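Local atomic coordinates of sensory box/response regulator (Mycobacterium smegmatis, PDB entry 5YRP), a protein that belongs to the EAL domain family of bacterial signalling proteins, has a TIM-barrel-like fold and carries a magnesium ion at an acidic metal site. Residues R83-P88 against C115-E120; T129-L134 against K160-D165; H9-I14 against A23-V28; D94-S99 against T135-V140. All coordinates share one frame; numbering follows the deposited sequence.

Contact 1: residues R83-P88 against C115-E120; sequences RINVSP and CLEITE. With MG (magnesium ion), chain C.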
loop_
_atom_site.group_PDB
_atom_site.type_symbol
_atom_site.label_atom_id
_atom_site.label_comp_id
_atom_site.label_asym_id
_atom_site.label_seq_id
_atom_site.Cartn_x
_atom_site.Cartn_y
_atom_site.Cartn_z
ATOM N N ARG A 83 19.817 12.927 -4.212
ATOM C CA ARG A 83 18.466 12.724 -3.695
ATOM C C ARG A 83 18.188 13.625 -2.500
ATOM O O ARG A 83 18.944 13.632 -1.533
ATOM C CB ARG A 83 18.243 11.262 -3.312
ATOM C CG ARG A 83 18.310 10.314 -4.498
ATOM C CD ARG A 83 17.527 9.026 -4.285
ATOM N NE ARG A 83 17.051 8.510 -5.568
ATOM C CZ ARG A 83 17.799 7.865 -6.461
ATOM N NH1 ARG A 83 19.085 7.626 -6.229
ATOM N NH2 ARG A 83 17.257 7.453 -7.600
ATOM N N ILE A 84 17.096 14.381 -2.579
ATOM C CA ILE A 84 16.702 15.309 -1.522
ATOM C C ILE A 84 15.260 15.048 -1.128
ATOM O O ILE A 84 14.381 14.981 -1.982
ATOM C CB ILE A 84 16.846 16.766 -1.991
ATOM C CG1 ILE A 84 18.323 17.093 -2.226
ATOM C CG2 ILE A 84 16.254 17.732 -0.970
ATOM C CD1 ILE A 84 18.550 18.110 -3.314
ATOM N N ASN A 85 15.025 14.908 0.173
ATOM C CA ASN A 85 13.681 14.678 0.689
ATOM C C ASN A 85 12.875 15.959 0.652
ATOM O O ASN A 85 13.289 16.970 1.215
ATOM C CB ASN A 85 13.738 14.147 2.115
ATOM C CG ASN A 85 14.301 12.747 2.184
ATOM O OD1 ASN A 85 13.706 11.803 1.667
ATOM N ND2 ASN A 85 15.454 12.605 2.820
ATOM N N VAL A 86 11.733 15.909 -0.023
ATOM C CA VAL A 86 10.838 17.058 -0.113
ATOM C C VAL A 86 9.593 16.824 0.741
ATOM O O VAL A 86 8.917 15.805 0.612
ATOM C CB VAL A 86 10.454 17.359 -1.570
ATOM C CG1 VAL A 86 9.477 18.517 -1.649
ATOM C CG2 VAL A 86 11.697 17.693 -2.373
ATOM N N SER A 87 9.327 17.782 1.623
ATOM C CA SER A 87 8.159 17.780 2.505
ATOM C C SER A 87 6.887 18.083 1.702
ATOM O O SER A 87 6.966 18.699 0.636
ATOM C CB SER A 87 8.368 18.831 3.609
ATOM O OG SER A 87 7.388 18.775 4.631
ATOM N N PRO A 88 5.709 17.647 2.199
ATOM C CA PRO A 88 4.460 17.977 1.495
ATOM C C PRO A 88 4.158 19.478 1.440
ATOM O O PRO A 88 3.483 19.929 0.517
ATOM C CB PRO A 88 3.388 17.246 2.318
ATOM C CG PRO A 88 4.004 17.036 3.658
ATOM C CD PRO A 88 5.452 16.779 3.363
ATOM N N CYS A 115 17.113 14.307 -7.867
ATOM C CA CYS A 115 15.902 13.507 -7.700
ATOM C C CYS A 115 15.209 13.840 -6.378
ATOM O O CYS A 115 15.750 13.579 -5.306
ATOM C CB CYS A 115 16.247 12.023 -7.730
ATOM S SG CYS A 115 14.819 10.945 -7.504
ATOM N N LEU A 116 14.007 14.404 -6.460
ATOM C CA LEU A 116 13.276 14.837 -5.269
ATOM C C LEU A 116 12.413 13.715 -4.702
ATOM O O LEU A 116 11.420 13.328 -5.313
ATOM C CB LEU A 116 12.399 16.045 -5.598
ATOM C CG LEU A 116 13.115 17.293 -6.131
ATOM C CD1 LEU A 116 12.102 18.326 -6.598
ATOM C CD2 LEU A 116 14.049 17.904 -5.098
ATOM N N GLU A 117 12.797 13.197 -3.535
ATOM C CA GLU A 117 12.016 12.164 -2.846
ATOM C C GLU A 117 10.762 12.754 -2.225
ATOM O O GLU A 117 10.826 13.768 -1.531
ATOM C CB GLU A 117 12.829 11.505 -1.735
ATOM C CG GLU A 117 14.040 10.723 -2.211
ATOM C CD GLU A 117 14.757 10.004 -1.085
ATOM O OE1 GLU A 117 15.982 9.811 -1.200
ATOM O OE2 GLU A 117 14.110 9.622 -0.087
ATOM N N ILE A 118 9.629 12.107 -2.471
ATOM C CA ILE A 118 8.360 12.509 -1.875
ATOM C C ILE A 118 7.781 11.314 -1.131
ATOM O O ILE A 118 7.751 10.203 -1.658
ATOM C CB ILE A 118 7.336 12.987 -2.926
ATOM C CG1 ILE A 118 7.990 13.938 -3.932
ATOM C CG2 ILE A 118 6.164 13.681 -2.242
ATOM C CD1 ILE A 118 7.126 14.245 -5.138
ATOM N N THR A 119 7.334 11.547 0.099
ATOM C CA THR A 119 6.691 10.499 0.887
ATOM C C THR A 119 5.393 10.064 0.215
ATOM O O THR A 119 4.706 10.872 -0.410
ATOM C CB THR A 119 6.425 10.925 2.348
ATOM O OG1 THR A 119 5.895 9.812 3.076
ATOM C CG2 THR A 119 5.446 12.100 2.435
ATOM N N GLU A 120 5.075 8.781 0.348
ATOM C CA GLU A 120 3.923 8.194 -0.331
ATOM C C GLU A 120 2.602 8.844 0.101
ATOM O O GLU A 120 1.689 8.995 -0.707
ATOM C CB GLU A 120 3.881 6.681 -0.095
ATOM C CG GLU A 120 2.836 5.968 -0.938
ATOM C CD GLU A 120 2.790 4.473 -0.719
ATOM O OE1 GLU A 120 3.316 3.985 0.310
ATOM O OE2 GLU A 120 2.204 3.784 -1.582
HETATM MG MG MG C . 14.109 9.202 2.139
#
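Val86 and Leu116 form the dense part of this contact: CG2 of Val86 lies 3.6 Å from CD2 of Leu116 and almost as near to its CB. Val86 turns CG1 anti to its backbone N (chi1 178°), which leaves CG2 on the side of that N, over the leucine. Ile84 shares this face but touches more lightly, its CB 4.3 Å from Leu116 CD2. Branched aliphatic residues suit a buried strand, and helix 52-73 covers Ile84 through Val60, Leu61 and Ala64. The backbones pair in parallel through three hydrogen bonds: Ile84 N to Cys115 O at 3.1 Å, Glu117 N to Ile84 O at 2.8 Å, and Val86 N to Glu117 O at 2.8 Å. Strand 81-86, helix 96-106 and strand 114-119 make a beta-alpha-beta unit of the barrel-like EAL domain. The face carrying Arg83, Asn85 and Glu117 is polar, and there, in contrast to the buried Val86 and Leu116, Asn85 is partly exposed. Glu117, extended beyond CG, brings OE2 to 2.3 Å from the magnesium ion, which Glu25 and Asp147 also bind; Asn85 belongs to the same site. Glu117 OE1 rests 3.4 Å from Arg83 CB and forms a salt bridge with Lys168, while the Arg83 guanidinium forms one with Glu13. After Val86 the chain leaves the strand through the partly exposed Ser87 and Pro88.

Contact 2: residues T129-L134 against K160-D165; sequences TTRTTL and KSLPVD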
loop_
_atom_site.group_PDB
_atom_site.type_symbol
_atom_site.label_atom_id
_atom_site.label_comp_id
_atom_site.label_asym_id
_atom_site.label_seq_id
_atom_site.Cartn_x
_atom_site.Cartn_y
_atom_site.Cartn_z
ATOM N N THR A 129 -3.126 17.867 -8.364
ATOM C CA THR A 129 -2.291 18.811 -9.113
ATOM C C THR A 129 -0.822 18.449 -8.939
ATOM O O THR A 129 0.047 19.005 -9.607
ATOM C CB THR A 129 -2.447 20.266 -8.624
ATOM O OG1 THR A 129 -1.838 20.416 -7.332
ATOM C CG2 THR A 129 -3.915 20.691 -8.571
ATOM N N THR A 130 -0.555 17.542 -8.005
ATOM C CA THR A 130 0.756 16.938 -7.851
ATOM C C THR A 130 1.278 16.461 -9.203
ATOM O O THR A 130 2.458 16.616 -9.513
ATOM C CB THR A 130 0.687 15.737 -6.892
ATOM O OG1 THR A 130 0.084 16.143 -5.658
ATOM C CG2 THR A 130 2.071 15.187 -6.612
ATOM N N ARG A 131 0.384 15.887 -10.002
ATOM C CA ARG A 131 0.717 15.414 -11.345
ATOM C C ARG A 131 1.356 16.510 -12.190
ATOM O O ARG A 131 2.360 16.282 -12.865
ATOM C CB ARG A 131 -0.541 14.899 -12.043
ATOM C CG ARG A 131 -1.138 13.672 -11.379
ATOM C CD ARG A 131 -2.343 13.169 -12.141
ATOM N NE ARG A 131 -2.977 12.051 -11.456
ATOM C CZ ARG A 131 -4.096 11.463 -11.861
ATOM N NH1 ARG A 131 -4.715 11.884 -12.958
ATOM N NH2 ARG A 131 -4.600 10.450 -11.167
ATOM N N THR A 132 0.763 17.699 -12.141
ATOM C CA THR A 132 1.272 18.864 -12.872
ATOM C C THR A 132 2.635 19.310 -12.333
ATOM O O THR A 132 3.506 19.726 -13.096
ATOM C CB THR A 132 0.303 20.070 -12.810
ATOM O OG1 THR A 132 0.276 20.611 -11.484
ATOM C CG2 THR A 132 -1.115 19.678 -13.237
ATOM N N THR A 133 2.806 19.228 -11.016
ATOM C CA THR A 133 4.082 19.552 -10.375
ATOM C C THR A 133 5.195 18.641 -10.895
ATOM O O THR A 133 6.262 19.117 -11.284
ATOM C CB THR A 133 3.987 19.420 -8.841
ATOM O OG1 THR A 133 2.938 20.266 -8.350
ATOM C CG2 THR A 133 5.308 19.799 -8.169
ATOM N N LEU A 134 4.935 17.337 -10.895
ATOM C CA LEU A 134 5.874 16.364 -11.456
ATOM C C LEU A 134 6.161 16.696 -12.910
ATOM O O LEU A 134 7.318 16.760 -13.322
ATOM C CB LEU A 134 5.319 14.941 -11.375
ATOM C CG LEU A 134 4.940 14.373 -10.005
ATOM C CD1 LEU A 134 4.568 12.904 -10.145
ATOM C CD2 LEU A 134 6.062 14.538 -8.995
ATOM N N LYS A 160 0.168 4.140 -11.791
ATOM C CA LYS A 160 0.040 4.101 -13.248
ATOM C C LYS A 160 -0.091 5.502 -13.871
ATOM O O LYS A 160 0.521 5.791 -14.900
ATOM C CB LYS A 160 -1.156 3.230 -13.653
ATOM C CG LYS A 160 -2.509 3.761 -13.204
ATOM C CD LYS A 160 -3.650 2.866 -13.650
ATOM C CE LYS A 160 -4.979 3.596 -13.524
ATOM N NZ LYS A 160 -6.150 2.743 -13.863
ATOM N N SER A 161 -0.883 6.362 -13.237
ATOM C CA SER A 161 -1.149 7.708 -13.748
ATOM C C SER A 161 -0.056 8.703 -13.353
ATOM O O SER A 161 0.085 9.752 -13.984
ATOM C CB SER A 161 -2.509 8.208 -13.253
ATOM O OG SER A 161 -2.609 8.122 -11.843
ATOM N N LEU A 162 0.691 8.373 -12.297
ATOM C CA LEU A 162 1.812 9.195 -11.832
ATOM C C LEU A 162 3.107 8.903 -12.568
ATOM O O LEU A 162 3.523 7.749 -12.658
ATOM C CB LEU A 162 2.057 9.002 -10.340
ATOM C CG LEU A 162 1.123 9.804 -9.443
ATOM C CD1 LEU A 162 1.451 9.493 -7.998
ATOM C CD2 LEU A 162 1.241 11.299 -9.702
ATOM N N PRO A 163 3.756 9.957 -13.090
ATOM C CA PRO A 163 5.052 9.881 -13.771
ATOM C C PRO A 163 6.296 9.936 -12.887
ATOM O O PRO A 163 7.337 10.414 -13.338
ATOM C CB PRO A 163 5.044 11.131 -14.669
ATOM C CG PRO A 163 3.619 11.526 -14.782
ATOM C CD PRO A 163 3.052 11.203 -13.441
ATOM N N VAL A 164 6.205 9.453 -11.655
ATOM C CA VAL A 164 7.392 9.348 -10.811
ATOM C C VAL A 164 8.410 8.409 -11.458
ATOM O O VAL A 164 8.039 7.501 -12.200
ATOM C CB VAL A 164 7.057 8.867 -9.390
ATOM C CG1 VAL A 164 6.186 9.897 -8.688
ATOM C CG2 VAL A 164 6.394 7.492 -9.409
ATOM N N ASP A 165 9.689 8.652 -11.180
ATOM C CA ASP A 165 10.790 7.932 -11.829
ATOM C C ASP A 165 11.326 6.774 -11.008
ATOM O O ASP A 165 11.540 5.683 -11.528
ATOM C CB ASP A 165 11.933 8.894 -12.111
ATOM C CG ASP A 165 11.558 9.944 -13.116
ATOM O OD1 ASP A 165 11.225 9.581 -14.264
ATOM O OD2 ASP A 165 11.583 11.138 -12.756
#
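Arg131 and Leu162 bring their CA atoms to 6.3 Å where the early part of helix 130-140 runs past the irregular segment 160-165, and Leu134 and Pro163 follow with CA atoms 6.9 Å apart. Leu134 supplies the apolar centre. Its CG lies anti to the carbonyl carbon (chi1 -58°) and its chain then extends (chi2 -173°), which carries CD1 into a group of three loop residues. That single methyl lies 3.7 Å from Leu162 CD2 and 3.7 Å from Val164 CG1, with Pro163 CD a little farther off at 4.0 Å. The two leucine side chains cross at about a right angle, while Val164 meets Leu134 on a slant. Leucine suits this place because a long, branched chain can reach from the helix to several loop partners. Leu162 CD2 also touches the aliphatic part of Arg131, 3.8 Å from its CG. The rest of Arg131 stays extended to NE, and its guanidinium presents one face to Ser161. Ser161 OG lies over that face, 3.1 Å from NH2, at an angle too poor for a hydrogen bond; the hydroxyl instead bonds to Leu158 O. The long arginine chain lies at the partly exposed margin, whereas Leu134 and Val164 are buried, both backed by Val144 of strand 142-149. Helix 130-140 thus packs on the loop between helix 156-159 and strand 166-169, within the alternating strand-helix pattern of a TIM-barrel-like EAL domain.

Contact 3: residues H9-I14 against A23-V28; sequences HYLPEI and AAEALV. With MG (magnesium ion), chain C.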
loop_
_atom_site.group_PDB
_atom_site.type_symbol
_atom_site.label_atom_id
_atom_site.label_comp_id
_atom_site.label_asym_id
_atom_site.label_seq_id
_atom_site.Cartn_x
_atom_site.Cartn_y
_atom_site.Cartn_z
ATOM N N HIS A 9 24.173 15.831 5.854
ATOM C CA HIS A 9 24.574 14.460 6.125
ATOM C C HIS A 9 24.241 13.706 4.857
ATOM O O HIS A 9 23.154 13.879 4.310
ATOM C CB HIS A 9 23.729 13.928 7.288
ATOM C CG HIS A 9 24.376 12.840 8.083
ATOM N ND1 HIS A 9 23.662 12.029 8.938
ATOM C CD2 HIS A 9 25.666 12.435 8.166
ATOM C CE1 HIS A 9 24.484 11.175 9.521
ATOM N NE2 HIS A 9 25.706 11.395 9.065
ATOM N N TYR A 10 25.155 12.884 4.365
ATOM C CA TYR A 10 24.928 12.233 3.079
ATOM C C TYR A 10 24.994 10.721 3.161
ATOM O O TYR A 10 26.038 10.151 3.464
ATOM C CB TYR A 10 25.913 12.749 2.050
ATOM C CG TYR A 10 25.743 14.207 1.746
ATOM C CD1 TYR A 10 24.872 14.626 0.745
ATOM C CD2 TYR A 10 26.450 15.171 2.456
ATOM C CE1 TYR A 10 24.707 15.966 0.457
ATOM C CE2 TYR A 10 26.295 16.516 2.175
ATOM C CZ TYR A 10 25.421 16.910 1.174
ATOM O OH TYR A 10 25.261 18.248 0.887
ATOM N N LEU A 11 23.857 10.088 2.894
ATOM C CA LEU A 11 23.745 8.633 2.877
ATOM C C LEU A 11 23.925 8.157 1.444
ATOM O O LEU A 11 23.033 8.351 0.618
ATOM C CB LEU A 11 22.371 8.206 3.409
ATOM C CG LEU A 11 21.973 6.730 3.305
ATOM C CD1 LEU A 11 23.049 5.813 3.871
ATOM C CD2 LEU A 11 20.652 6.497 4.022
ATOM N N PRO A 12 25.081 7.540 1.136
ATOM C CA PRO A 12 25.315 7.163 -0.249
ATOM C C PRO A 12 24.520 5.940 -0.674
ATOM O O PRO A 12 24.214 5.064 0.139
ATOM C CB PRO A 12 26.812 6.865 -0.289
ATOM C CG PRO A 12 27.141 6.435 1.083
ATOM C CD PRO A 12 26.198 7.142 2.010
ATOM N N GLU A 13 24.204 5.912 -1.961
ATOM C CA GLU A 13 23.426 4.849 -2.576
ATOM C C GLU A 13 24.303 4.123 -3.578
ATOM O O GLU A 13 24.709 4.699 -4.589
ATOM C CB GLU A 13 22.221 5.449 -3.292
ATOM C CG GLU A 13 21.376 4.451 -4.057
ATOM C CD GLU A 13 20.288 5.140 -4.846
ATOM O OE1 GLU A 13 20.005 4.701 -5.978
ATOM O OE2 GLU A 13 19.724 6.134 -4.340
ATOM N N ILE A 14 24.577 2.854 -3.306
ATOM C CA ILE A 14 25.540 2.117 -4.104
ATOM C C ILE A 14 24.899 1.014 -4.938
ATOM O O ILE A 14 23.806 0.545 -4.641
ATOM C CB ILE A 14 26.653 1.514 -3.223
ATOM C CG1 ILE A 14 26.106 0.412 -2.316
ATOM C CG2 ILE A 14 27.311 2.602 -2.383
ATOM C CD1 ILE A 14 27.188 -0.504 -1.788
ATOM N N ALA A 23 24.315 7.321 -6.350
ATOM C CA ALA A 23 23.673 8.538 -5.863
ATOM C C ALA A 23 23.974 8.773 -4.390
ATOM O O ALA A 23 24.574 7.929 -3.729
ATOM C CB ALA A 23 22.170 8.455 -6.086
ATOM N N ALA A 24 23.555 9.930 -3.890
ATOM C CA ALA A 24 23.691 10.277 -2.475
ATOM C C ALA A 24 22.481 11.057 -1.993
ATOM O O ALA A 24 22.169 12.110 -2.539
ATOM C CB ALA A 24 24.946 11.095 -2.254
ATOM N N GLU A 25 21.810 10.536 -0.967
ATOM C CA GLU A 25 20.645 11.196 -0.379
ATOM C C GLU A 25 21.091 12.184 0.686
ATOM O O GLU A 25 21.711 11.795 1.676
ATOM C CB GLU A 25 19.680 10.170 0.236
ATOM C CG GLU A 25 18.384 10.764 0.792
ATOM C CD GLU A 25 17.496 9.743 1.495
ATOM O OE1 GLU A 25 17.941 8.604 1.716
ATOM O OE2 GLU A 25 16.341 10.076 1.835
ATOM N N ALA A 26 20.769 13.457 0.474
ATOM C CA ALA A 26 21.039 14.504 1.457
ATOM C C ALA A 26 20.082 14.397 2.646
ATOM O O ALA A 26 18.861 14.408 2.482
ATOM C CB ALA A 26 20.927 15.878 0.815
ATOM N N LEU A 27 20.659 14.274 3.836
ATOM C CA LEU A 27 19.919 14.250 5.093
ATOM C C LEU A 27 20.553 15.264 6.033
ATOM O O LEU A 27 21.676 15.695 5.807
ATOM C CB LEU A 27 19.987 12.864 5.727
ATOM C CG LEU A 27 19.520 11.694 4.860
ATOM C CD1 LEU A 27 19.974 10.368 5.453
ATOM C CD2 LEU A 27 18.011 11.725 4.702
ATOM N N VAL A 28 19.839 15.653 7.081
ATOM C CA VAL A 28 20.420 16.555 8.079
ATOM C C VAL A 28 20.798 15.758 9.323
ATOM O O VAL A 28 20.043 14.904 9.783
ATOM C CB VAL A 28 19.499 17.747 8.429
ATOM C CG1 VAL A 28 19.184 18.571 7.191
ATOM C CG2 VAL A 28 18.207 17.287 9.061
HETATM MG MG MG C . 14.109 9.202 2.139
#
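Leu11 and Glu25 each set CG anti to the backbone N (chi1 172° and -176°); as cross-strand partners on one face they lie side by side, with Leu11 CD2 4.1 Å from Glu25 OE1. Glu25 remains extended, a reach that brings OE2 to 2.4 Å from the magnesium ion, near Asn85, Glu117 and Asp147 of the same site. Leu27, from the same strand as Glu25, also packs on Leu11, its CD1 3.8 Å from Leu11 CB. The two strands run antiparallel, their directions 154° apart. Leu11 and Glu25 form a hydrogen-bonded pair, Leu11 N to Glu25 O and Glu25 N to Leu11 O, both 3.0 Å. Pro12 faces Ala24 in a non-hydrogen-bonded pair, where the missing N-H of proline costs this strand pair no hydrogen bond. On that opposite face Tyr10 CE1 packs 3.8 Å from Ala26 CB, the short alanine side chain letting the ring, which also meets Trp71 edge-to-face, pack close to the strand. On the Leu11 face, Ala23 CB lies 3.8 Å from Glu13 OE2, and the Glu13 carboxylate forms a salt bridge with Arg222. Glu25, Ala26 and Leu27 spell the EAL family signature, carried on the beta hairpin of strands 7-15 and 21-29.

Contact 4: residues D94-S99 against T135-V140; sequences DGFVES and TGLHNV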
loop_
_atom_site.group_PDB
_atom_site.type_symbol
_atom_site.label_atom_id
_atom_site.label_comp_id
_atom_site.label_asym_id
_atom_site.label_seq_id
_atom_site.Cartn_x
_atom_site.Cartn_y
_atom_site.Cartn_z
ATOM N N ASP A 94 3.009 27.567 -4.885
ATOM C CA ASP A 94 3.165 28.275 -6.151
ATOM C C ASP A 94 4.582 28.830 -6.234
ATOM O O ASP A 94 5.013 29.586 -5.366
ATOM C CB ASP A 94 2.135 29.402 -6.290
ATOM C CG ASP A 94 2.199 30.096 -7.649
ATOM O OD1 ASP A 94 2.557 29.440 -8.651
ATOM O OD2 ASP A 94 1.891 31.303 -7.714
ATOM N N GLY A 95 5.306 28.412 -7.268
ATOM C CA GLY A 95 6.687 28.837 -7.484
ATOM C C GLY A 95 7.724 27.806 -7.067
ATOM O O GLY A 95 8.917 28.015 -7.281
ATOM N N PHE A 96 7.278 26.698 -6.474
ATOM C CA PHE A 96 8.184 25.627 -6.045
ATOM C C PHE A 96 8.936 25.019 -7.224
ATOM O O PHE A 96 10.160 24.931 -7.205
ATOM C CB PHE A 96 7.422 24.525 -5.301
ATOM C CG PHE A 96 8.251 23.297 -5.028
ATOM C CD1 PHE A 96 9.065 23.226 -3.904
ATOM C CD2 PHE A 96 8.225 22.216 -5.901
ATOM C CE1 PHE A 96 9.834 22.098 -3.657
ATOM C CE2 PHE A 96 8.994 21.089 -5.659
ATOM C CZ PHE A 96 9.798 21.029 -4.536
ATOM N N VAL A 97 8.197 24.607 -8.249
ATOM C CA VAL A 97 8.798 23.973 -9.430
ATOM C C VAL A 97 9.799 24.916 -10.102
ATOM O O VAL A 97 10.899 24.509 -10.478
ATOM C CB VAL A 97 7.726 23.539 -10.458
ATOM C CG1 VAL A 97 8.373 22.976 -11.719
ATOM C CG2 VAL A 97 6.788 22.505 -9.853
ATOM N N GLU A 98 9.399 26.174 -10.247
ATOM C CA GLU A 98 10.259 27.216 -10.812
ATOM C C GLU A 98 11.457 27.525 -9.906
ATOM O O GLU A 98 12.544 27.833 -10.397
ATOM C CB GLU A 98 9.446 28.491 -11.054
ATOM C CG GLU A 98 8.315 28.328 -12.063
ATOM C CD GLU A 98 7.489 29.592 -12.251
ATOM O OE1 GLU A 98 7.681 30.563 -11.487
ATOM O OE2 GLU A 98 6.638 29.616 -13.166
ATOM N N SER A 99 11.247 27.443 -8.592
ATOM C CA SER A 99 12.306 27.681 -7.601
ATOM C C SER A 99 13.427 26.650 -7.698
ATOM O O SER A 99 14.605 27.003 -7.647
ATOM C CB SER A 99 11.734 27.679 -6.177
ATOM O OG SER A 99 12.767 27.663 -5.203
ATOM N N THR A 135 5.094 16.910 -13.674
ATOM C CA THR A 135 5.199 17.257 -15.093
ATOM C C THR A 135 6.092 18.481 -15.294
ATOM O O THR A 135 6.916 18.516 -16.209
ATOM C CB THR A 135 3.809 17.521 -15.706
ATOM O OG1 THR A 135 2.938 16.423 -15.406
ATOM C CG2 THR A 135 3.900 17.697 -17.228
ATOM N N GLY A 136 5.926 19.477 -14.429
ATOM C CA GLY A 136 6.778 20.662 -14.445
ATOM C C GLY A 136 8.224 20.339 -14.106
ATOM O O GLY A 136 9.151 20.830 -14.758
ATOM N N LEU A 137 8.408 19.499 -13.089
ATOM C CA LEU A 137 9.741 19.112 -12.619
ATOM C C LEU A 137 10.532 18.294 -13.633
ATOM O O LEU A 137 11.747 18.453 -13.743
ATOM C CB LEU A 137 9.637 18.330 -11.309
ATOM C CG LEU A 137 9.434 19.175 -10.051
ATOM C CD1 LEU A 137 9.034 18.294 -8.877
ATOM C CD2 LEU A 137 10.684 19.980 -9.718
ATOM N N HIS A 138 9.849 17.413 -14.357
ATOM C CA HIS A 138 10.485 16.630 -15.418
ATOM C C HIS A 138 10.988 17.519 -16.558
ATOM O O HIS A 138 12.016 17.224 -17.170
ATOM C CB HIS A 138 9.530 15.562 -15.959
ATOM C CG HIS A 138 9.459 14.337 -15.103
ATOM N ND1 HIS A 138 8.631 14.246 -14.007
ATOM C CD2 HIS A 138 10.122 13.160 -15.175
ATOM C CE1 HIS A 138 8.782 13.063 -13.441
ATOM N NE2 HIS A 138 9.679 12.383 -14.132
ATOM N N ASN A 139 10.271 18.610 -16.825
ATOM C CA ASN A 139 10.671 19.581 -17.851
ATOM C C ASN A 139 11.898 20.402 -17.460
ATOM O O ASN A 139 12.666 20.828 -18.321
ATOM C CB ASN A 139 9.509 20.514 -18.181
ATOM C CG ASN A 139 8.322 19.778 -18.766
ATOM O OD1 ASN A 139 8.275 18.544 -18.763
ATOM N ND2 ASN A 139 7.352 20.531 -19.274
ATOM N N VAL A 140 12.063 20.630 -16.162
ATOM C CA VAL A 140 13.277 21.252 -15.618
ATOM C C VAL A 140 14.469 20.284 -15.673
ATOM O O VAL A 140 15.621 20.704 -15.801
ATOM C CB VAL A 140 13.053 21.722 -14.163
ATOM C CG1 VAL A 140 14.340 22.253 -13.540
ATOM C CG2 VAL A 140 11.975 22.794 -14.115
#
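Val97 overlaps the backbone of the facing helix, its CG1 3.6 Å from Gly136 C and 3.7 Å from Leu137 N. CG1 stands anti to its own backbone N (chi1 176°), and it is this branch that reaches the glycine. Having no side chain, Gly136 lets the valine come down onto the main chain, and the CA atoms of Val97 and Leu137 approach to 5.9 Å. The second branch, CG2, turns to Leu137 and lies 4.3 Å from its CG. One turn along, Val140 sends CG2 to 4.3 Å from Val97 CG1, adding a looser apolar touch. Valine suits both positions because a short, beta-branched side chain fits where the helix backbones come this close. Phe96 joins from the inner side: its ring offers an edge, CE2, to Leu137 CD1 at 4.3 Å, with the methyl near the ring plane. Both of these buried side chains also rest on Leu116 of strand 114-119, which ties the helix pair to the sheet. Gly95 occupies the N-cap position just before helix 96-106, with a positive phi of 101° that glycine adopts readily; its O accepts the first-turn bond from Ser99 N at 2.7 Å. Two successive helices packed side by side outside the strands are a regular feature of TIM-barrel-like domains such as this one.

Contacts 1 and 3 meet at the metal site: their centres are 13 Å apart, strands 81-86 and 21-29 are neighbours in one sheet, and each contact supplies a glutamate to the same magnesium ion. Contacts 2 and 4 lie farther out and share helix 130-140, their centres 12 Å apart; Thr133 CG2 packs 3.5 Å from Val97 CG2. Contact 1 links the two regions, since Leu116 CD1 lies 3.8 Å from Leu137 CD2 and Ile118 CD1 lies 4.0 Å from Leu134 CD2. Contact 3 touches neither outer contact, its nearest atoms staying about 10 Å from contact 2 and about 13 Å from contact 4.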